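Local structure of uncharacterized protein (Parabacteroides distasonis, 3LM3) at residues F222-R227 / L350-N355; R242-I247 / R260-T265; R342-G347 / N356-W361. The protein is of unknown function but is probably a carbohydrate-active enzyme of the glycoside hydrolase/deacetylase superfamily. All coordinates share one frame; numbering follows the deposited sequence. Where two conformers were deposited one is given.

Interaction 1 of 3, residues F222-R227 / L350-N355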
ATOM      1  N   PHE A 222       3.268 -11.827   3.422  1.00  6.29           N
ATOM      2  CA  PHE A 222       3.162 -11.674   4.872  1.00  5.92           C
ATOM      3  C   PHE A 222       4.318 -12.322   5.627  1.00  7.56           C
ATOM      4  O   PHE A 222       4.755 -11.821   6.669  1.00  8.52           O
ATOM      5  CB  PHE A 222       1.845 -12.256   5.394  1.00  6.40           C
ATOM      6  CG  PHE A 222       0.617 -11.471   5.026  1.00  5.95           C
ATOM      7  CD1 PHE A 222       0.477 -10.158   5.426  1.00  6.64           C
ATOM      8  CD2 PHE A 222      -0.472 -12.091   4.433  1.00  7.62           C
ATOM      9  CE1 PHE A 222      -0.674  -9.458   5.155  1.00  6.80           C
ATOM     10  CE2 PHE A 222      -1.639 -11.384   4.160  1.00  7.11           C
ATOM     11  CZ  PHE A 222      -1.747 -10.086   4.556  1.00  8.13           C
ATOM     12  N   ILE A 223       4.837 -13.431   5.122  1.00  6.08           N
ATOM     13  CA  ILE A 223       5.974 -14.085   5.781  1.00  7.07           C
ATOM     14  C   ILE A 223       7.217 -13.192   5.717  1.00  8.32           C
ATOM     15  O   ILE A 223       7.922 -13.018   6.721  1.00  9.06           O
ATOM     16  CB  ILE A 223       6.211 -15.488   5.190  1.00  7.51           C
ATOM     17  CG1 ILE A 223       5.042 -16.403   5.651  1.00 11.60           C
ATOM     18  CG2 ILE A 223       7.545 -16.059   5.661  1.00  7.59           C
ATOM     19  CD1 ILE A 223       4.947 -17.725   4.939  1.00 13.26           C
ATOM     20  N   CYS A 224       7.491 -12.590   4.568  1.00  6.85           N
ATOM     21  CA  CYS A 224       8.637 -11.705   4.439  1.00  6.44           C
ATOM     22  C   CYS A 224       8.498 -10.463   5.313  1.00  6.80           C
ATOM     23  O   CYS A 224       9.475  -9.966   5.887  1.00  7.61           O
ATOM     24  CB  CYS A 224       8.820 -11.271   2.994  1.00  6.91           C
ATOM     25  SG  CYS A 224       8.969 -12.638   1.797  1.00  8.29           S
ATOM     26  N   ALA A 225       7.268  -9.956   5.404  1.00  7.38           N
ATOM     27  CA  ALA A 225       6.995  -8.664   6.038  1.00  7.49           C
ATOM     28  C   ALA A 225       7.033  -8.700   7.544  1.00  8.76           C
ATOM     29  O   ALA A 225       6.941  -7.650   8.172  1.00  9.60           O
ATOM     30  CB  ALA A 225       5.641  -8.127   5.533  1.00  8.79           C
ATOM     31  N   ARG A 226       7.167  -9.873   8.168  1.00  8.17           N
ATOM     32  CA  ARG A 226       7.338  -9.967   9.614  1.00  8.76           C
ATOM     33  C   ARG A 226       8.583  -9.240  10.077  1.00 11.59           C
ATOM     34  O   ARG A 226       8.610  -8.718  11.184  1.00 12.52           O
ATOM     35  CB  ARG A 226       7.496 -11.429  10.076  1.00 11.06           C
ATOM     36  CG  ARG A 226       6.322 -12.320   9.832  1.00 13.67           C
ATOM     37  CD  ARG A 226       6.717 -13.773  10.129  1.00 10.70           C
ATOM     38  NE  ARG A 226       7.833 -14.189   9.282  1.00 11.61           N
ATOM     39  CZ  ARG A 226       8.893 -14.907   9.643  1.00 13.25           C
ATOM     40  NH1 ARG A 226       9.014 -15.406  10.879  1.00 16.54           N
ATOM     41  NH2 ARG A 226       9.834 -15.172   8.764  1.00 14.67           N
ATOM     42  N   ARG A 227       9.628  -9.239   9.266  1.00 11.05           N
ATOM     43  CA  ARG A 227      10.933  -8.651   9.629  0.60 11.62           C
ATOM     44  C   ARG A 227      10.953  -7.141   9.547  1.00 10.25           C
ATOM     45  O   ARG A 227      10.210  -6.569   8.818  1.00 10.50           O
ATOM     46  CB  ARG A 227      12.026  -9.140   8.684  0.60 13.28           C
ATOM     47  CG  ARG A 227      12.684 -10.426   9.070  0.60 13.29           C
ATOM     48  CD  ARG A 227      11.732 -11.619   9.017  0.60 10.30           C
ATOM     49  NE  ARG A 227      12.382 -12.821   9.541  0.60 12.27           N
ATOM     50  CZ  ARG A 227      13.329 -13.542   8.914  0.60 18.58           C
ATOM     51  NH1 ARG A 227      13.795 -13.207   7.726  0.60 13.43           N
ATOM     52  NH2 ARG A 227      13.840 -14.602   9.528  0.60 18.99           N
ATOM     53  N   LEU A 350      10.671 -19.746  -1.981  1.00  6.71           N
ATOM     54  CA  LEU A 350      11.667 -18.947  -2.647  1.00  6.23           C
ATOM     55  C   LEU A 350      12.166 -17.859  -1.709  1.00  6.22           C
ATOM     56  O   LEU A 350      11.379 -17.173  -1.066  1.00  6.92           O
ATOM     57  CB  LEU A 350      11.060 -18.310  -3.890  1.00  7.00           C
ATOM     58  CG  LEU A 350      10.358 -19.260  -4.870  1.00  8.97           C
ATOM     59  CD1 LEU A 350       9.605 -18.406  -5.925  1.00 12.15           C
ATOM     60  CD2 LEU A 350      11.359 -20.191  -5.507  1.00 10.71           C
ATOM     61  N   GLY A 351      13.491 -17.709  -1.651  1.00  6.32           N
ATOM     62  CA  GLY A 351      14.096 -16.632  -0.855  1.00  7.10           C
ATOM     63  C   GLY A 351      13.676 -16.684   0.597  1.00  7.12           C
ATOM     64  O   GLY A 351      13.728 -17.739   1.238  1.00  6.83           O
ATOM     65  N   ASP A 352      13.284 -15.553   1.144  1.00  6.31           N
ATOM     66  CA  ASP A 352      12.871 -15.492   2.537  1.00  7.14           C
ATOM     67  C   ASP A 352      11.387 -15.780   2.774  1.00  7.30           C
ATOM     68  O   ASP A 352      10.881 -15.603   3.870  1.00  8.12           O
ATOM     69  CB  ASP A 352      13.292 -14.144   3.170  1.00  7.35           C
ATOM     70  CG  ASP A 352      12.688 -12.929   2.473  1.00  8.75           C
ATOM     71  OD1 ASP A 352      12.379 -13.017   1.279  1.00  7.99           O
ATOM     72  OD2 ASP A 352      12.584 -11.867   3.135  1.00  8.65           O
ATOM     73  N   SER A 353      10.669 -16.255   1.752  1.00  6.40           N
ATOM     74  CA  SER A 353       9.291 -16.728   1.944  1.00  7.70           C
ATOM     75  C   SER A 353       9.378 -18.218   2.338  1.00  6.24           C
ATOM     76  O   SER A 353       9.109 -19.116   1.544  1.00  6.96           O
ATOM     77  CB  SER A 353       8.473 -16.515   0.663  1.00  8.51           C
ATOM     78  OG  SER A 353       7.092 -16.816   0.848  1.00  7.65           O
ATOM     79  N   TYR A 354       9.758 -18.441   3.587  1.00  6.70           N
ATOM     80  CA  TYR A 354      10.187 -19.764   4.056  1.00  5.29           C
ATOM     81  C   TYR A 354       9.060 -20.771   4.018  1.00  6.65           C
ATOM     82  O   TYR A 354       7.954 -20.550   4.534  1.00  6.89           O
ATOM     83  CB  TYR A 354      10.847 -19.692   5.448  1.00  6.78           C
ATOM     84  CG  TYR A 354      12.108 -18.856   5.391  1.00  7.72           C
ATOM     85  CD1 TYR A 354      13.213 -19.251   4.649  1.00  7.36           C
ATOM     86  CD2 TYR A 354      12.197 -17.644   6.080  1.00  7.83           C
ATOM     87  CE1 TYR A 354      14.350 -18.475   4.562  1.00  7.21           C
ATOM     88  CE2 TYR A 354      13.331 -16.858   5.975  1.00  8.68           C
ATOM     89  CZ  TYR A 354      14.415 -17.288   5.250  1.00  7.49           C
ATOM     90  OH  TYR A 354      15.555 -16.525   5.109  1.00  9.35           O
ATOM     91  N   ASN A 355       9.349 -21.927   3.420  1.00  5.99           N
ATOM     92  CA  ASN A 355       8.313 -22.906   3.139  1.00  6.22           C
ATOM     93  C   ASN A 355       7.706 -23.573   4.363  1.00  6.09           C
ATOM     94  O   ASN A 355       6.584 -24.026   4.282  1.00  8.08           O
ATOM     95  CB  ASN A 355       8.797 -23.971   2.124  1.00  6.88           C
ATOM     96  CG  ASN A 355      10.006 -24.779   2.571  1.00  6.43           C
ATOM     97  OD1 ASN A 355      10.493 -24.676   3.708  1.00  6.72           O
ATOM     98  ND2 ASN A 355      10.471 -25.664   1.667  1.00  6.33           N
TER
HETATM   99  O   HOH W   1      11.104 -14.269   6.313  1.00 10.69           O
HETATM  100  O   HOH W   2      11.846 -11.499   5.670  1.00  9.92           O
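Cys224, on the short helix 222-225, packs against Asp352 and Ser353. Its CB starts 3.8 Å from Asp352 OD2. SG, set beside its own backbone N (chi1 -55°), lies 3.5 Å from Asp352 OD1 and, at the tip, 4.1 Å from Ser353 CB. The carboxylate itself is held from elsewhere, OD1 by a salt bridge to Arg242 and OD2 by the backbone N of Asn239. One residue earlier on the helix, Ile223 lays CG2 against the backbone, 3.8 Å from Asp352 O. The surface that receives these two side chains is the loop joining the hairpin strands 341-346 and 357-363. It contains a type II' beta turn from Leu350 to Ser353, with Ser353 the centre of an inverse gamma turn. Two waters bridge the polar groups. One molecule lies 2.9 Å from Arg226 NH2 and 2.8 Å from Asp352 O, and a second links Cys224 O to Asp352 OD2. Arg226 is steadied by NE, which gives a nearly straight bond (2.8 Å, 166°) to a lone pair of Ile223 O. Arg227 crosses Tyr354 at about a right angle, its NH1 4.1 Å from CE2 at the ring edge.

Interaction 2 of 3, residues R242-I247 / R260-T265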
ATOM      1  N   ARG A 242       9.365  -7.352   0.566  1.00  7.60           N
ATOM      2  CA  ARG A 242       9.081  -8.287  -0.508  1.00  7.06           C
ATOM      3  C   ARG A 242       7.600  -8.704  -0.604  1.00  6.72           C
ATOM      4  O   ARG A 242       6.979  -9.154   0.378  1.00  6.63           O
ATOM      5  CB  ARG A 242       9.953  -9.519  -0.349  1.00  8.19           C
ATOM      6  CG  ARG A 242       9.764 -10.514  -1.469  1.00  7.37           C
ATOM      7  CD  ARG A 242      10.963 -11.468  -1.552  1.00  7.88           C
ATOM      8  NE  ARG A 242      12.121 -10.774  -2.101  1.00  6.87           N
ATOM      9  CZ  ARG A 242      13.264 -10.493  -1.468  1.00  7.36           C
ATOM     10  NH1 ARG A 242      13.516 -10.903  -0.234  1.00  7.87           N
ATOM     11  NH2 ARG A 242      14.211  -9.801  -2.091  1.00  7.35           N
ATOM     12  N   GLY A 243       7.081  -8.618  -1.832  1.00  6.52           N
ATOM     13  CA  GLY A 243       5.755  -9.061  -2.155  1.00  6.71           C
ATOM     14  C   GLY A 243       5.526  -8.942  -3.634  1.00  7.78           C
ATOM     15  O   GLY A 243       6.160  -9.672  -4.413  1.00  8.31           O
ATOM     16  N   VAL A 244       4.673  -8.007  -4.051  1.00  6.92           N
ATOM     17  CA  VAL A 244       4.450  -7.750  -5.469  1.00  7.38           C
ATOM     18  C   VAL A 244       5.295  -6.632  -6.052  1.00  6.78           C
ATOM     19  O   VAL A 244       5.338  -6.477  -7.269  1.00  8.46           O
ATOM     20  CB  VAL A 244       2.962  -7.489  -5.795  1.00  6.91           C
ATOM     21  CG1 VAL A 244       2.070  -8.673  -5.364  1.00  8.01           C
ATOM     22  CG2 VAL A 244       2.504  -6.168  -5.165  1.00  7.48           C
ATOM     23  N   GLY A 245       5.993  -5.892  -5.210  1.00  8.36           N
ATOM     24  CA  GLY A 245       6.781  -4.780  -5.713  1.00  7.88           C
ATOM     25  C   GLY A 245       7.920  -5.310  -6.582  1.00  9.20           C
ATOM     26  O   GLY A 245       8.570  -6.315  -6.244  1.00  7.89           O
ATOM     27  N   PRO A 246       8.219  -4.657  -7.710  1.00  9.37           N
ATOM     28  CA  PRO A 246       9.220  -5.166  -8.616  1.00  8.51           C
ATOM     29  C   PRO A 246      10.679  -5.126  -8.130  1.00  8.21           C
ATOM     30  O   PRO A 246      11.471  -5.959  -8.547  1.00  8.71           O
ATOM     31  CB  PRO A 246       9.049  -4.258  -9.856  1.00 10.00           C
ATOM     32  CG  PRO A 246       8.438  -3.018  -9.314  1.00  9.82           C
ATOM     33  CD  PRO A 246       7.494  -3.493  -8.269  1.00  9.06           C
ATOM     34  N   ILE A 247      11.030  -4.183  -7.261  1.00  7.53           N
ATOM     35  CA  ILE A 247      12.429  -4.023  -6.820  0.50  8.41           C
ATOM     36  C   ILE A 247      12.959  -5.307  -6.181  1.00  8.15           C
ATOM     37  O   ILE A 247      14.059  -5.787  -6.506  1.00  8.34           O
ATOM     38  CB  ILE A 247      12.575  -2.829  -5.858  0.50  9.05           C
ATOM     39  CG1 ILE A 247      12.421  -1.515  -6.644  0.50 11.45           C
ATOM     40  CG2 ILE A 247      13.919  -2.876  -5.090  0.50  9.43           C
ATOM     41  CD1 ILE A 247      13.485  -1.272  -7.735  0.50 11.51           C
ATOM     42  N   ARG A 260       7.647 -15.616  -9.974  1.00  6.49           N
ATOM     43  CA  ARG A 260       7.030 -16.643  -9.164  0.50  6.23           C
ATOM     44  C   ARG A 260       6.642 -16.089  -7.784  1.00  6.74           C
ATOM     45  O   ARG A 260       5.579 -16.425  -7.248  1.00  7.44           O
ATOM     46  CB  ARG A 260       7.961 -17.844  -8.998  0.50  7.72           C
ATOM     47  CG  ARG A 260       8.057 -18.713 -10.234  0.50  7.41           C
ATOM     48  CD  ARG A 260       9.023 -19.851  -9.981  0.50  7.31           C
ATOM     49  NE  ARG A 260       9.029 -20.869 -11.038  0.50  6.92           N
ATOM     50  CZ  ARG A 260       9.737 -20.815 -12.155  0.50 13.83           C
ATOM     51  NH1 ARG A 260      10.555 -19.790 -12.418  0.50 12.64           N
ATOM     52  NH2 ARG A 260       9.630 -21.831 -13.011  0.50 15.61           N
ATOM     53  N   GLU A 261       7.488 -15.242  -7.196  1.00  6.51           N
ATOM     54  CA  GLU A 261       7.168 -14.659  -5.887  1.00  6.50           C
ATOM     55  C   GLU A 261       5.994 -13.673  -5.990  1.00  5.48           C
ATOM     56  O   GLU A 261       5.138 -13.626  -5.117  1.00  7.08           O
ATOM     57  CB  GLU A 261       8.401 -14.013  -5.292  1.00  7.70           C
ATOM     58  CG  GLU A 261       8.168 -13.261  -3.997  1.00  5.81           C
ATOM     59  CD  GLU A 261       7.603 -14.057  -2.851  1.00  8.23           C
ATOM     60  OE1 GLU A 261       7.687 -15.305  -2.838  1.00  7.98           O
ATOM     61  OE2 GLU A 261       7.092 -13.371  -1.919  1.00  8.68           O
ATOM     62  N   VAL A 262       5.949 -12.899  -7.078  1.00  6.27           N
ATOM     63  CA  VAL A 262       4.824 -11.972  -7.307  1.00  6.21           C
ATOM     64  C   VAL A 262       3.512 -12.744  -7.468  1.00  5.53           C
ATOM     65  O   VAL A 262       2.512 -12.384  -6.840  1.00  6.93           O
ATOM     66  CB  VAL A 262       5.097 -11.065  -8.512  1.00  6.03           C
ATOM     67  CG1 VAL A 262       3.908 -10.172  -8.795  1.00  7.42           C
ATOM     68  CG2 VAL A 262       6.330 -10.192  -8.221  1.00  8.21           C
HETATM   69  N   MSE A 263       3.530 -13.828  -8.243  1.00  5.97           N
HETATM   70  CA  MSE A 263       2.318 -14.653  -8.388  1.00  5.50           C
HETATM   71  C   MSE A 263       1.896 -15.256  -7.066  1.00  6.56           C
HETATM   72  O   MSE A 263       0.700 -15.275  -6.739  1.00  7.27           O
HETATM   73  CB  MSE A 263       2.516 -15.753  -9.429  1.00  8.18           C
HETATM   74  CG  MSE A 263       2.762 -15.221 -10.858  1.00  7.88           C
HETATM   75 SE   MSE A 263       1.297 -14.235 -11.673  0.75  8.38          SE
HETATM   76  CE  MSE A 263       1.928 -12.439 -11.262  1.00 12.30           C
ATOM     77  N   HIS A 264       2.860 -15.766  -6.293  1.00  6.84           N
ATOM     78  CA  HIS A 264       2.572 -16.345  -4.989  1.00  6.20           C
ATOM     79  C   HIS A 264       1.891 -15.324  -4.075  1.00  5.96           C
ATOM     80  O   HIS A 264       0.907 -15.618  -3.386  1.00  6.60           O
ATOM     81  CB  HIS A 264       3.869 -16.823  -4.331  1.00  5.79           C
ATOM     82  CG  HIS A 264       3.704 -17.221  -2.901  1.00  6.90           C
ATOM     83  ND1 HIS A 264       3.266 -18.473  -2.540  1.00  9.23           N
ATOM     84  CD2 HIS A 264       3.877 -16.524  -1.748  1.00  8.74           C
ATOM     85  CE1 HIS A 264       3.201 -18.541  -1.222  1.00  8.99           C
ATOM     86  NE2 HIS A 264       3.538 -17.363  -0.719  1.00  8.88           N
ATOM     87  N   THR A 265       2.445 -14.111  -4.055  1.00  6.34           N
ATOM     88  CA  THR A 265       1.901 -13.065  -3.206  1.00  6.22           C
ATOM     89  C   THR A 265       0.505 -12.690  -3.654  1.00  6.90           C
ATOM     90  O   THR A 265      -0.405 -12.535  -2.807  1.00  6.95           O
ATOM     91  CB  THR A 265       2.832 -11.863  -3.156  1.00  6.61           C
ATOM     92  OG1 THR A 265       4.128 -12.271  -2.659  1.00  7.79           O
ATOM     93  CG2 THR A 265       2.277 -10.775  -2.262  1.00  6.76           C
TER
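Val244 and Thr265 form the tight end of this contact, with Val244 CG1 3.8 Å from Thr265 CG2. The neighbouring Val262 adds a second methyl, its CG1 lying 4.1 Å from Val244 CB. Gly243 passes close to the helix here: Thr265 OG1 sits 3.6 Å from Gly243 CA. The carbonyl of Gly243 is covered in the process. Its O lies 3.8 Å from Val262 CG2 and is buried with no polar partner. Thr265 OG1, by contrast, turns back into its own helix. With OG1 beside the backbone N (chi1 -59°), the hydroxyl donates to Glu261 O at 3.0 Å, while Thr265 N reaches the same oxygen from the opposite face of the carbonyl plane at 2.9 Å.

Toward Arg242 the packing is looser and mostly touches aliphatic stems. Arg242 crosses Glu261 at about a right angle, its CG 3.9 Å from Glu261 OE2, yet the charged groups stay apart, Arg242 NE lying 5.7 Å from Glu261 OE2. Each finds a stronger partner elsewhere: Arg242 NH1 forms a salt bridge with Asp352, and Glu261 OE1 bonds to Ser348 OG. On the tight side, Val244 also touches Val282 of strand 280-287, and Val262 touches Trp306 of helix 296-313. The loop 242-247 is thus inserted between helix 255-277 and strand 280-287, as would fit a beta/alpha-barrel fold of the kind expected for a putative glycoside hydrolase/deacetylase.

Interaction 3 of 3, residues R342-G347 / N356-W361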
ATOM      1  N   ARG A 342      -9.455 -11.930   6.912  1.00  7.85           N
ATOM      2  CA  ARG A 342      -8.632 -13.082   7.252  1.00  8.33           C
ATOM      3  C   ARG A 342      -7.759 -13.439   6.061  1.00  7.81           C
ATOM      4  O   ARG A 342      -8.206 -13.341   4.909  1.00  8.33           O
ATOM      5  CB  ARG A 342      -9.503 -14.285   7.594  1.00  9.03           C
ATOM      6  CG  ARG A 342     -10.293 -14.095   8.868  1.00 10.48           C
ATOM      7  CD  ARG A 342     -11.286 -15.215   9.089  1.00 12.63           C
ATOM      8  NE  ARG A 342     -12.254 -15.204   8.010  1.00 12.58           N
ATOM      9  CZ  ARG A 342     -13.026 -16.213   7.623  1.00 21.06           C
ATOM     10  NH1 ARG A 342     -12.978 -17.397   8.244  1.00 20.87           N
ATOM     11  NH2 ARG A 342     -13.872 -16.028   6.606  1.00 16.83           N
ATOM     12  N   PHE A 343      -6.523 -13.843   6.363  1.00  8.32           N
ATOM     13  CA  PHE A 343      -5.594 -14.376   5.385  1.00  8.07           C
ATOM     14  C   PHE A 343      -4.875 -15.581   5.935  1.00  7.46           C
ATOM     15  O   PHE A 343      -4.625 -15.645   7.138  1.00  7.60           O
ATOM     16  CB  PHE A 343      -4.553 -13.322   4.975  1.00  7.33           C
ATOM     17  CG  PHE A 343      -5.164 -12.081   4.422  1.00  8.11           C
ATOM     18  CD1 PHE A 343      -5.585 -12.028   3.106  1.00  7.29           C
ATOM     19  CD2 PHE A 343      -5.350 -10.967   5.219  1.00  9.57           C
ATOM     20  CE1 PHE A 343      -6.223 -10.897   2.616  1.00  7.08           C
ATOM     21  CE2 PHE A 343      -5.980  -9.811   4.705  1.00  8.19           C
ATOM     22  CZ  PHE A 343      -6.397  -9.787   3.401  1.00  7.59           C
ATOM     23  N   VAL A 344      -4.540 -16.503   5.044  1.00  7.53           N
ATOM     24  CA  VAL A 344      -3.699 -17.663   5.362  0.50  7.48           C
ATOM     25  C   VAL A 344      -2.637 -17.779   4.279  1.00  9.11           C
ATOM     26  O   VAL A 344      -2.961 -17.674   3.084  1.00  9.70           O
ATOM     27  CB  VAL A 344      -4.516 -18.962   5.423  0.50  8.49           C
ATOM     28  CG1 VAL A 344      -3.591 -20.177   5.605  0.50  8.84           C
ATOM     29  CG2 VAL A 344      -5.571 -18.886   6.522  0.50  5.83           C
ATOM     30  N   GLU A 345      -1.385 -17.968   4.670  1.00  8.40           N
ATOM     31  CA  GLU A 345      -0.297 -18.116   3.701  1.00  7.44           C
ATOM     32  C   GLU A 345       0.733 -19.090   4.199  1.00  7.42           C
ATOM     33  O   GLU A 345       1.108 -19.036   5.352  1.00  7.44           O
ATOM     34  CB  GLU A 345       0.392 -16.778   3.478  1.00  7.93           C
ATOM     35  CG  GLU A 345       1.522 -16.859   2.448  1.00  7.35           C
ATOM     36  CD  GLU A 345       2.596 -15.834   2.597  1.00  8.57           C
ATOM     37  OE1 GLU A 345       2.431 -14.879   3.381  1.00  9.26           O
ATOM     38  OE2 GLU A 345       3.628 -15.948   1.860  1.00  8.03           O
ATOM     39  N   ARG A 346       1.194 -19.961   3.313  1.00  7.18           N
ATOM     40  CA  ARG A 346       2.441 -20.699   3.526  1.00  8.23           C
ATOM     41  C   ARG A 346       3.527 -20.117   2.644  1.00  7.50           C
ATOM     42  O   ARG A 346       3.253 -19.513   1.602  1.00  8.37           O
ATOM     43  CB  ARG A 346       2.287 -22.190   3.271  1.00  8.34           C
ATOM     44  CG  ARG A 346       1.483 -22.868   4.316  1.00 11.03           C
ATOM     45  CD  ARG A 346       1.296 -24.338   4.011  1.00 12.49           C
ATOM     46  NE  ARG A 346       0.643 -24.988   5.136  1.00 11.47           N
ATOM     47  CZ  ARG A 346       0.570 -26.311   5.297  1.00 14.64           C
ATOM     48  NH1 ARG A 346       1.087 -27.131   4.398  1.00 14.29           N
ATOM     49  NH2 ARG A 346      -0.037 -26.794   6.374  1.00 16.57           N
ATOM     50  N   GLY A 347       4.786 -20.260   3.044  1.00  8.21           N
ATOM     51  CA  GLY A 347       5.865 -19.666   2.259  1.00  7.52           C
ATOM     52  C   GLY A 347       5.917 -20.235   0.855  1.00  6.88           C
ATOM     53  O   GLY A 347       5.576 -21.407   0.634  1.00  8.62           O
ATOM     54  N   ASN A 356       8.449 -23.612   5.462  1.00  7.69           N
ATOM     55  CA  ASN A 356       8.022 -24.308   6.646  1.00  6.82           C
ATOM     56  C   ASN A 356       7.054 -23.495   7.489  1.00  6.51           C
ATOM     57  O   ASN A 356       6.533 -24.020   8.473  1.00  7.06           O
ATOM     58  CB  ASN A 356       9.228 -24.665   7.514  1.00  6.05           C
ATOM     59  CG  ASN A 356       9.885 -23.446   8.120  1.00  9.93           C
ATOM     60  OD1 ASN A 356      10.414 -22.606   7.406  1.00 12.09           O
ATOM     61  ND2 ASN A 356       9.880 -23.365   9.462  1.00 13.00           N
ATOM     62  N   LEU A 357       6.812 -22.244   7.092  1.00  6.87           N
ATOM     63  CA  LEU A 357       5.960 -21.350   7.877  1.00  6.91           C
ATOM     64  C   LEU A 357       4.557 -21.223   7.317  1.00  7.23           C
ATOM     65  O   LEU A 357       4.361 -21.105   6.100  1.00  7.72           O
ATOM     66  CB  LEU A 357       6.626 -19.971   7.977  1.00  7.00           C
ATOM     67  CG  LEU A 357       7.975 -19.912   8.689  1.00  8.23           C
ATOM     68  CD1 LEU A 357       8.566 -18.501   8.601  1.00  9.60           C
ATOM     69  CD2 LEU A 357       7.871 -20.368  10.160  1.00 10.45           C
ATOM     70  N   GLU A 358       3.568 -21.231   8.220  1.00  7.13           N
ATOM     71  CA  GLU A 358       2.193 -20.924   7.909  1.00  7.15           C
ATOM     72  C   GLU A 358       1.798 -19.741   8.772  1.00  7.50           C
ATOM     73  O   GLU A 358       1.921 -19.791  10.031  1.00  7.95           O
ATOM     74  CB  GLU A 358       1.266 -22.091   8.199  1.00  7.03           C
ATOM     75  CG  GLU A 358      -0.177 -21.778   7.878  1.00 10.08           C
ATOM     76  CD  GLU A 358      -1.050 -23.006   8.004  1.00 17.98           C
ATOM     77  OE1 GLU A 358      -1.094 -23.818   7.059  1.00 16.96           O
ATOM     78  OE2 GLU A 358      -1.659 -23.175   9.069  1.00 14.84           O
ATOM     79  N   ILE A 359       1.356 -18.654   8.128  1.00  6.47           N
ATOM     80  CA  ILE A 359       0.915 -17.459   8.846  1.00  7.40           C
ATOM     81  C   ILE A 359      -0.571 -17.265   8.646  1.00  7.18           C
ATOM     82  O   ILE A 359      -1.083 -17.483   7.539  1.00  8.04           O
ATOM     83  CB  ILE A 359       1.723 -16.189   8.447  1.00  6.79           C
ATOM     84  CG1 ILE A 359       1.402 -15.024   9.394  1.00  8.26           C
ATOM     85  CG2 ILE A 359       1.477 -15.765   6.968  1.00  8.05           C
ATOM     86  CD1 ILE A 359       2.443 -13.913   9.281  1.00 10.26           C
ATOM     87  N   LYS A 360      -1.270 -16.875   9.709  1.00  7.24           N
ATOM     88  CA  LYS A 360      -2.659 -16.516   9.634  1.00  7.04           C
ATOM     89  C   LYS A 360      -2.805 -15.108  10.194  1.00  7.22           C
ATOM     90  O   LYS A 360      -2.389 -14.837  11.327  1.00  8.71           O
ATOM     91  CB  LYS A 360      -3.528 -17.472  10.441  1.00  8.27           C
ATOM     92  CG  LYS A 360      -3.547 -18.877   9.886  1.00 11.97           C
ATOM     93  CD  LYS A 360      -4.485 -19.797  10.638  1.00 14.97           C
ATOM     94  CE  LYS A 360      -4.548 -21.135   9.925  1.00 19.81           C
ATOM     95  NZ  LYS A 360      -5.397 -22.166  10.634  1.00 23.05           N
ATOM     96  N   TRP A 361      -3.448 -14.223   9.432  1.00  6.43           N
ATOM     97  CA  TRP A 361      -3.787 -12.867   9.896  1.00  7.19           C
ATOM     98  C   TRP A 361      -5.289 -12.738  10.072  1.00  7.16           C
ATOM     99  O   TRP A 361      -6.060 -13.310   9.293  1.00  7.95           O
ATOM    100  CB  TRP A 361      -3.353 -11.814   8.869  1.00  7.01           C
ATOM    101  CG  TRP A 361      -1.971 -11.280   9.052  1.00  7.10           C
ATOM    102  CD1 TRP A 361      -0.861 -11.575   8.307  1.00  7.87           C
ATOM    103  CD2 TRP A 361      -1.539 -10.382  10.078  1.00  6.19           C
ATOM    104  NE1 TRP A 361       0.233 -10.877   8.787  1.00  7.68           N
ATOM    105  CE2 TRP A 361      -0.164 -10.137   9.872  1.00  6.56           C
ATOM    106  CE3 TRP A 361      -2.180  -9.746  11.155  1.00  7.68           C
ATOM    107  CZ2 TRP A 361       0.570  -9.311  10.708  1.00  6.63           C
ATOM    108  CZ3 TRP A 361      -1.430  -8.926  11.986  1.00  7.17           C
ATOM    109  CH2 TRP A 361      -0.083  -8.706  11.752  1.00  6.96           C
TER
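Ile359 lays its CG2 methyl against Glu345, 3.8 Å from CB, with CG2 placed between the backbone N and the carbonyl carbon. Farther along that face, the edge of the Phe343 ring meets CB of Trp361, and both rings also touch Phe222 of helix 222-225. The Glu345 carboxylate has its polar partner in His264 of helix 255-277, OE2 being probably hydrogen-bonded to NE2.

The other face is more polar. Val344 and Lys360 lie side by side, CG2 3.9 Å from CG. Next to them Arg346 forms a side-on salt bridge with Glu358, with NE at 2.8 Å and NH2 at 3.2 Å from the single oxygen OE1. Both nitrogens come from the same face of the carboxylate, whose plane is turned 31° from the guanidinium. OE2 has a second cation in Arg373, and the Arg346 guanidinium makes a cation-pi contact with Trp375. An alanine in place of Arg346 would probably leave Glu358 OE1 without both of its donors across the hairpin and Trp375 without its cationic partner.

Backbone bonds join the strands in antiparallel register. Glu345 N reaches Ile359 O at 2.9 Å and Ile359 N returns to Glu345 O at 2.8 Å, a pattern repeated between Phe343 and Trp361. A longer bond from Gly347 N to Leu357 O (3.2 Å) carries the pairing one step past Arg346. The strand axes lie 4.7 Å apart at 173°, and since the strands follow one another in the chain they form a beta hairpin. Strand 341-346 forms one edge of a four-stranded antiparallel meander, completed by strands 367-374 and 383-389.

How the interactions relate
The loop 350-355 belongs to interaction 1 and to the connection that closes the hairpin of interaction 3. Interaction 2 joins it through the salt bridge from Arg242 NH1 to Asp352 OD1, at 2.8 Å, the centres of interactions 1 and 2 being 11 Å apart. Interactions 1 and 3 meet where Ile223 CD1 approaches Gly347 N, with centres 10 Å apart. Interactions 2 and 3 lie farther apart, at 16 Å, yet His264 NE2 is 2.9 Å from Glu345 OE2, a probable hydrogen bond. The side chains of Tyr354 and Leu357, from interactions 1 and 3, come within about 4 Å (nearest atoms) of a bound di(hydroxyethyl)ether, probably a crystallisation additive and not evidence for an active site.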